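PDB 4XH7: multiple PDZ domain protein from Mus musculus, which probably acts as a multivalent scaffold, using its PDZ domains, of which this is the fourth, to gather partner proteins into signalling complexes. Local coordinates for residues Ala31-Phe36 with Val103-Cys108. Numbering follows the deposited sequence.
Sequences AHVSKF and VTMVCC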
ATOM      1  N   ALA A  31       5.144  -2.983  -1.642  1.00 21.76           N
ATOM      2  CA  ALA A  31       6.103  -1.931  -2.006  1.00 21.78           C
ATOM      3  C   ALA A  31       6.873  -1.483  -0.781  1.00 24.67           C
ATOM      4  O   ALA A  31       6.285  -1.242   0.260  1.00 26.49           O
ATOM      5  CB  ALA A  31       5.394  -0.745  -2.636  1.00 24.22           C
ATOM      6  N   HIS A  32       8.193  -1.364  -0.912  1.00 24.98           N
ATOM      7  CA  HIS A  32       8.990  -0.797   0.171  1.00 27.23           C
ATOM      8  C   HIS A  32       9.294   0.638  -0.195  1.00 24.90           C
ATOM      9  O   HIS A  32       9.933   0.926  -1.231  1.00 27.62           O
ATOM     10  CB  HIS A  32      10.259  -1.621   0.388  1.00 26.59           C
ATOM     11  CG  HIS A  32       9.967  -3.033   0.765  1.00 30.69           C
ATOM     12  ND1 HIS A  32      10.007  -4.065  -0.145  1.00 41.06           N
ATOM     13  CD2 HIS A  32       9.580  -3.578   1.941  1.00 41.24           C
ATOM     14  CE1 HIS A  32       9.672  -5.193   0.458  1.00 37.54           C
ATOM     15  NE2 HIS A  32       9.400  -4.925   1.724  1.00 39.43           N
ATOM     16  N   VAL A  33       8.796   1.542   0.630  1.00 23.22           N
ATOM     17  CA  VAL A  33       8.841   2.958   0.320  1.00 22.51           C
ATOM     18  C   VAL A  33       9.667   3.649   1.393  1.00 24.50           C
ATOM     19  O   VAL A  33       9.598   3.268   2.558  1.00 28.22           O
ATOM     20  CB  VAL A  33       7.399   3.541   0.281  1.00 23.64           C
ATOM     21  CG1 VAL A  33       7.392   5.059   0.092  1.00 22.90           C
ATOM     22  CG2 VAL A  33       6.617   2.902  -0.858  1.00 23.81           C
ATOM     23  N   SER A  34      10.457   4.642   0.998  1.00 24.35           N
ATOM     24  CA  SER A  34      11.145   5.495   1.966  1.00 26.98           C
ATOM     25  C   SER A  34      10.760   6.940   1.754  1.00 25.93           C
ATOM     26  O   SER A  34      10.963   7.491   0.666  1.00 26.69           O
ATOM     27  CB  SER A  34      12.661   5.336   1.838  1.00 34.42           C
ATOM     28  OG  SER A  34      13.024   4.036   2.268  1.00 40.01           O
ATOM     29  N   LYS A  35      10.149   7.528   2.773  1.00 29.20           N
ATOM     30  CA  LYS A  35       9.777   8.929   2.691  1.00 30.09           C
ATOM     31  C   LYS A  35      11.043   9.778   2.701  1.00 33.41           C
ATOM     32  O   LYS A  35      12.083   9.338   3.179  1.00 33.19           O
ATOM     33  CB  LYS A  35       8.847   9.302   3.833  1.00 30.51           C
ATOM     34  CG  LYS A  35       7.434   8.804   3.612  1.00 32.51           C
ATOM     35  CD  LYS A  35       6.683   8.579   4.906  1.00 43.22           C
ATOM     36  CE  LYS A  35       6.668   9.804   5.759  1.00 45.86           C
ATOM     37  NZ  LYS A  35       5.765   9.638   6.906  1.00 44.99           N
ATOM     38  N   PHE A  36      10.954  10.981   2.146  1.00 28.50           N
ATOM     39  CA  PHE A  36      12.132  11.832   1.972  1.00 32.11           C
ATOM     40  C   PHE A  36      12.487  12.558   3.285  1.00 37.15           C
ATOM     41  O   PHE A  36      13.619  13.025   3.464  1.00 40.46           O
ATOM     42  CB  PHE A  36      11.884  12.846   0.856  1.00 32.45           C
ATOM     43  CG  PHE A  36      11.660  12.228  -0.514  1.00 30.23           C
ATOM     44  CD1 PHE A  36      12.054  10.924  -0.798  1.00 31.29           C
ATOM     45  CD2 PHE A  36      11.047  12.965  -1.513  1.00 33.37           C
ATOM     46  CE1 PHE A  36      11.841  10.372  -2.065  1.00 28.65           C
ATOM     47  CE2 PHE A  36      10.835  12.444  -2.767  1.00 27.86           C
ATOM     48  CZ  PHE A  36      11.236  11.132  -3.054  1.00 27.80           C
ATOM     49  N   VAL A 103       8.422   2.513   5.041  1.00 23.81           N
ATOM     50  CA  VAL A 103       7.056   2.010   4.994  1.00 24.46           C
ATOM     51  C   VAL A 103       6.969   0.777   4.113  1.00 24.74           C
ATOM     52  O   VAL A 103       7.489   0.771   2.999  1.00 27.57           O
ATOM     53  CB  VAL A 103       6.087   3.074   4.439  1.00 27.11           C
ATOM     54  CG1 VAL A 103       4.655   2.529   4.433  1.00 31.24           C
ATOM     55  CG2 VAL A 103       6.182   4.344   5.290  1.00 26.41           C
ATOM     56  N   THR A 104       6.329  -0.262   4.606  1.00 23.02           N
ATOM     57  CA  THR A 104       6.011  -1.402   3.765  1.00 22.63           C
ATOM     58  C   THR A 104       4.531  -1.341   3.448  1.00 24.21           C
ATOM     59  O   THR A 104       3.721  -1.440   4.358  1.00 24.45           O
ATOM     60  CB  THR A 104       6.342  -2.721   4.487  1.00 27.75           C
ATOM     61  OG1 THR A 104       7.761  -2.747   4.720  1.00 29.92           O
ATOM     62  CG2 THR A 104       5.936  -3.941   3.617  1.00 25.69           C
ATOM     63  N   MET A 105       4.187  -1.185   2.171  1.00 21.71           N
ATOM     64  CA  MET A 105       2.798  -0.986   1.767  1.00 20.75           C
ATOM     65  C   MET A 105       2.350  -2.237   1.106  1.00 19.68           C
ATOM     66  O   MET A 105       3.078  -2.763   0.259  1.00 24.47           O
ATOM     67  CB  MET A 105       2.673   0.181   0.780  1.00 20.30           C
ATOM     68  CG  MET A 105       3.135   1.493   1.359  1.00 27.16           C
ATOM     69  SD  MET A 105       2.856   2.852   0.186  1.00 29.51           S
ATOM     70  CE  MET A 105       1.067   2.736  -0.010  1.00 24.13           C
ATOM     71  N   VAL A 106       1.150  -2.721   1.435  1.00 16.74           N
ATOM     72  CA  VAL A 106       0.563  -3.810   0.675  1.00 17.86           C
ATOM     73  C   VAL A 106      -0.656  -3.262  -0.028  1.00 21.79           C
ATOM     74  O   VAL A 106      -1.519  -2.657   0.625  1.00 21.50           O
ATOM     75  CB  VAL A 106       0.113  -5.002   1.567  1.00 22.19           C
ATOM     76  CG1 VAL A 106      -0.493  -6.169   0.696  1.00 21.56           C
ATOM     77  CG2 VAL A 106       1.268  -5.481   2.464  1.00 22.76           C
ATOM     78  N   CYS A 107      -0.729  -3.477  -1.339  1.00 19.05           N
ATOM     79  CA  CYS A 107      -1.880  -3.033  -2.146  1.00 19.45           C
ATOM     80  C   CYS A 107      -2.367  -4.141  -3.036  1.00 17.88           C
ATOM     81  O   CYS A 107      -1.742  -5.205  -3.120  1.00 18.53           O
ATOM     82  CB  CYS A 107      -1.511  -1.852  -3.053  1.00 17.08           C
ATOM     83  SG  CYS A 107      -0.964  -0.363  -2.151  1.00 23.75           S
ATOM     84  N   CYS A 108      -3.482  -3.916  -3.730  1.00 17.80           N
ATOM     85  CA  CYS A 108      -3.888  -4.902  -4.752  1.00 16.50           C
ATOM     86  C   CYS A 108      -4.545  -4.252  -5.937  1.00 19.13           C
ATOM     87  O   CYS A 108      -4.881  -3.050  -5.921  1.00 19.40           O
ATOM     88  CB  CYS A 108      -4.834  -5.957  -4.159  1.00 18.34           C
ATOM     89  SG  CYS A 108      -6.393  -5.275  -3.554  1.00 20.88           S
TER
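Ala31 and Met105 sit opposite each other as an antiparallel hydrogen-bonded pair: Ala31 N reaches Met105 O at 2.8 Å, and Met105 N returns a nearly straight bond (177°) to Ala31 O. The small Ala31 methyl suits a buried face, where Ser67 of helix 63-67 lies against it. On the other face, His32 and Thr104 form a non-hydrogen-bonded pair; the backbone of Thr104 turns to Asn80 instead. The His32 ring, carried by a CG beside the backbone N (chi1 -61°), runs alongside the threonine and brings CD2 at its edge to 3.4 Å from Thr104 OG1. The polar imidazole and hydroxyl suit a face that is open at His32 and partly covered at Thr104, where Leu14 of helix 5-22 touches; Glu11 of the same helix touches His32. An alanine in place of Thr104 would probably leave the His32 ring edge without its hydroxyl and methyl neighbours and freer to turn. Strands 26-34 and 102-110, the first and last of the PDZ fold, lie side by side in its antiparallel sheet. Val33 faces Val103 in the next hydrogen-bonded pair, Val33 N to Val103 O being 2.8 Å, and their branched side chains suit extended backbone and buried interior alike. Val33 CG2 also meets Met105 SD at 3.9 Å, the sulfur carried there by an extended chi2 (-176°). Beyond the strand, the aliphatic part of Lys35 passes Val103, while NZ makes a hydrogen bond to Leu99 O.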